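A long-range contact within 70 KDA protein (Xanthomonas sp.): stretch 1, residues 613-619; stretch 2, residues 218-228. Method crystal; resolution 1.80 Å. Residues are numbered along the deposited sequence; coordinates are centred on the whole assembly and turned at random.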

# COMPACT_ATOMS: atom_id res chain seq x y z
N GLN A 613 9.47 -24.19 6.67
CA GLN A 613 8.22 -24.85 6.23
C GLN A 613 7.90 -24.25 4.81
O GLN A 613 7.96 -23.02 4.60
CB GLN A 613 7.15 -24.49 7.33
CG GLN A 613 5.69 -24.91 7.13
CD GLN A 613 4.62 -24.09 7.94
OE1 GLN A 613 3.38 -24.19 7.67
NE2 GLN A 613 5.08 -23.30 8.92
N SER A 614 7.66 -25.10 3.83
CA SER A 614 7.34 -24.62 2.51
C SER A 614 5.86 -24.23 2.46
O SER A 614 5.08 -24.67 3.31
CB SER A 614 7.59 -25.75 1.54
OG SER A 614 8.99 -25.92 1.43
N PRO A 615 5.48 -23.41 1.46
CA PRO A 615 4.11 -22.92 1.42
C PRO A 615 3.11 -24.07 1.34
O PRO A 615 3.31 -25.08 0.62
CB PRO A 615 4.07 -22.05 0.13
CG PRO A 615 5.51 -21.64 -0.08
CD PRO A 615 6.33 -22.82 0.41
N PRO A 616 2.11 -24.02 2.17
CA PRO A 616 1.06 -25.04 2.14
C PRO A 616 0.28 -24.91 0.79
O PRO A 616 0.01 -23.78 0.37
CB PRO A 616 0.14 -24.63 3.30
CG PRO A 616 0.42 -23.19 3.50
CD PRO A 616 1.88 -22.97 3.17
N PRO A 617 -0.10 -26.04 0.16
CA PRO A 617 -1.05 -25.95 -0.90
C PRO A 617 -2.39 -25.46 -0.32
O PRO A 617 -2.98 -26.12 0.53
CB PRO A 617 -1.11 -27.40 -1.44
CG PRO A 617 -0.79 -28.29 -0.26
CD PRO A 617 0.23 -27.44 0.52
N ILE A 618 -2.86 -24.30 -0.75
CA ILE A 618 -4.11 -23.77 -0.18
C ILE A 618 -5.31 -24.52 -0.79
O ILE A 618 -5.42 -24.58 -2.00
CB ILE A 618 -4.19 -22.26 -0.40
CG1 ILE A 618 -3.08 -21.57 0.39
CG2 ILE A 618 -5.57 -21.80 0.02
CD1 ILE A 618 -3.07 -20.05 0.28
N THR A 619 -6.18 -25.11 0.03
CA THR A 619 -7.26 -26.00 -0.45
C THR A 619 -8.50 -25.23 -0.86
O THR A 619 -8.62 -24.08 -0.54
CB THR A 619 -7.70 -26.97 0.65
OG1 THR A 619 -8.29 -26.26 1.73
CG2 THR A 619 -6.47 -27.84 1.17
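Stretch 2 (218-228) AGLLASDMFRT

How do the two backbones run where they meet? Stretch 1 is extended, with no regular helix or strand; from Ser 614 to Thr 619 its phi values lie between -59° and -85° and its psi values between 117° and 169°, the polyproline-like region that its three successive prolines favour. Stretch 2 is helical from Ala 218, with phi/psi near -63/-39 at Gly 219 and backbone bonds such as Ser 223 N to Gly 219 O, 2.8 Å; Arg 227, with phi/psi of -90/2, lies outside the helix. The helix crosses the extended chain steeply, so that the contacts follow in reverse order: Ser 614 and Pro 615 meet Phe 226, and Ile 618 meets Gly 219 and Leu 220. The nearest CA atoms are those of Pro 617 and Ser 223, 5.6 Å apart, and the contact buries 401 Å² in all.

What fixes the middle of the contact? Ser 223 points its CA-to-CB bond toward stretch 1, and its chi1 of 180° (t) places the hydroxyl beside the extended chain. Ser 223 OG donates a hydrogen bond to Pro 616 O at 2.8 Å. Since a proline nitrogen within a chain carries no hydrogen, the proline run offers its carbonyls as polar partners. The CA-to-CB bond of Pro 616 points away from the helix.

Where do the apolar side chains pack? At one end, Pro 615 lies over a face of the Phe 226 ring: Pro 615 CG is 3.8 Å from Phe 226 CG, and Pro 615 CD sits almost on the ring normal in a CH-pi contact. Ser 614 CB adds a contact with Phe 226 CZ at 3.7 Å. At the other end, Ile 618, with chi1 m and chi2 t, reaches the helix backbone, its CD1 lying 3.6 Å from Gly 219 O. Ile 618 CB also meets Leu 220 CD1 at 4.0 Å.

What does Arg 227 contribute from beyond the helix? Its CA-to-CB bond points sideways, but its end comes nearer, bringing Arg 227 NH1 to 3.4 Å from Pro 617 CA. A salt bridge from Arg 227 NH2 to Asp 224 OD1, 3.1 Å, ties the guanidinium to its own stretch. Water 1 then joins the stretches, accepting from Arg 227 NH1 at 2.6 Å and donating to Ile 618 O at 3.2 Å.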

# COMPACT_ATOMS: atom_id res chain seq x y z
N ALA A 218 -3.00 -12.71 -2.22
CA ALA A 218 -1.56 -12.89 -2.47
C ALA A 218 -1.09 -14.26 -2.08
O ALA A 218 -0.21 -14.83 -2.74
CB ALA A 218 -0.74 -11.84 -1.76
N GLY A 219 -1.64 -14.80 -1.00
CA GLY A 219 -1.25 -16.15 -0.58
C GLY A 219 -1.58 -17.22 -1.60
O GLY A 219 -0.80 -18.21 -1.81
N LEU A 220 -2.75 -17.08 -2.25
CA LEU A 220 -3.18 -18.14 -3.14
C LEU A 220 -2.30 -18.13 -4.39
O LEU A 220 -1.91 -19.17 -4.92
CB LEU A 220 -4.64 -17.92 -3.48
CG LEU A 220 -5.29 -18.97 -4.35
CD1 LEU A 220 -5.16 -20.38 -3.75
CD2 LEU A 220 -6.80 -18.64 -4.50
N LEU A 221 -1.91 -16.93 -4.83
CA LEU A 221 -0.99 -16.89 -6.02
C LEU A 221 0.34 -17.53 -5.68
O LEU A 221 0.87 -18.34 -6.46
CB LEU A 221 -0.77 -15.42 -6.36
CG LEU A 221 0.14 -15.09 -7.53
CD1 LEU A 221 -0.51 -15.51 -8.82
CD2 LEU A 221 0.43 -13.57 -7.46
N ALA A 222 0.88 -17.18 -4.51
CA ALA A 222 2.18 -17.72 -4.02
C ALA A 222 2.08 -19.25 -3.89
O ALA A 222 2.95 -20.01 -4.39
CB ALA A 222 2.56 -17.06 -2.64
N SER A 223 0.98 -19.71 -3.29
CA SER A 223 0.77 -21.16 -3.10
C SER A 223 0.72 -21.89 -4.43
O SER A 223 1.49 -22.91 -4.64
CB SER A 223 -0.52 -21.39 -2.30
OG SER A 223 -0.68 -22.77 -2.15
N ASP A 224 -0.13 -21.41 -5.35
CA ASP A 224 -0.18 -22.02 -6.68
C ASP A 224 1.20 -22.01 -7.34
O ASP A 224 1.64 -23.03 -7.90
CB ASP A 224 -1.21 -21.40 -7.62
CG ASP A 224 -2.66 -21.61 -7.15
OD1 ASP A 224 -2.93 -22.43 -6.24
OD2 ASP A 224 -3.53 -20.95 -7.74
N MET A 225 1.83 -20.84 -7.35
CA MET A 225 3.09 -20.68 -8.13
C MET A 225 4.19 -21.60 -7.59
O MET A 225 5.03 -22.15 -8.37
CB MET A 225 3.54 -19.21 -8.04
CG MET A 225 2.62 -18.25 -8.73
SD MET A 225 2.79 -18.52 -10.45
CE MET A 225 2.48 -16.86 -11.03
N PHE A 226 4.13 -21.79 -6.29
CA PHE A 226 5.14 -22.56 -5.56
C PHE A 226 5.13 -23.99 -6.10
O PHE A 226 6.18 -24.63 -6.11
CB PHE A 226 4.96 -22.54 -4.01
CG PHE A 226 5.90 -23.53 -3.31
CD1 PHE A 226 7.27 -23.28 -3.28
CD2 PHE A 226 5.43 -24.73 -2.75
CE1 PHE A 226 8.14 -24.19 -2.69
CE2 PHE A 226 6.32 -25.65 -2.19
CZ PHE A 226 7.66 -25.38 -2.15
N ARG A 227 3.97 -24.47 -6.56
CA ARG A 227 3.85 -25.87 -7.02
C ARG A 227 4.16 -26.02 -8.49
O ARG A 227 4.01 -27.09 -9.04
CB ARG A 227 2.45 -26.44 -6.74
CG ARG A 227 2.09 -26.43 -5.25
CD ARG A 227 0.87 -27.31 -4.96
NE ARG A 227 -0.36 -26.83 -5.56
CZ ARG A 227 -1.05 -25.75 -5.15
NH1 ARG A 227 -0.65 -24.98 -4.12
NH2 ARG A 227 -2.16 -25.43 -5.78
N THR A 228 4.54 -24.94 -9.17
CA THR A 228 5.00 -25.06 -10.52
C THR A 228 6.51 -25.37 -10.63
O THR A 228 7.23 -25.29 -9.62
CB THR A 228 4.67 -23.76 -11.33
OG1 THR A 228 5.53 -22.68 -10.91
CG2 THR A 228 3.15 -23.42 -11.27
O HOH W 1 -2.93 -23.73 -3.88
O HOH W 2 1.72 -24.81 -2.34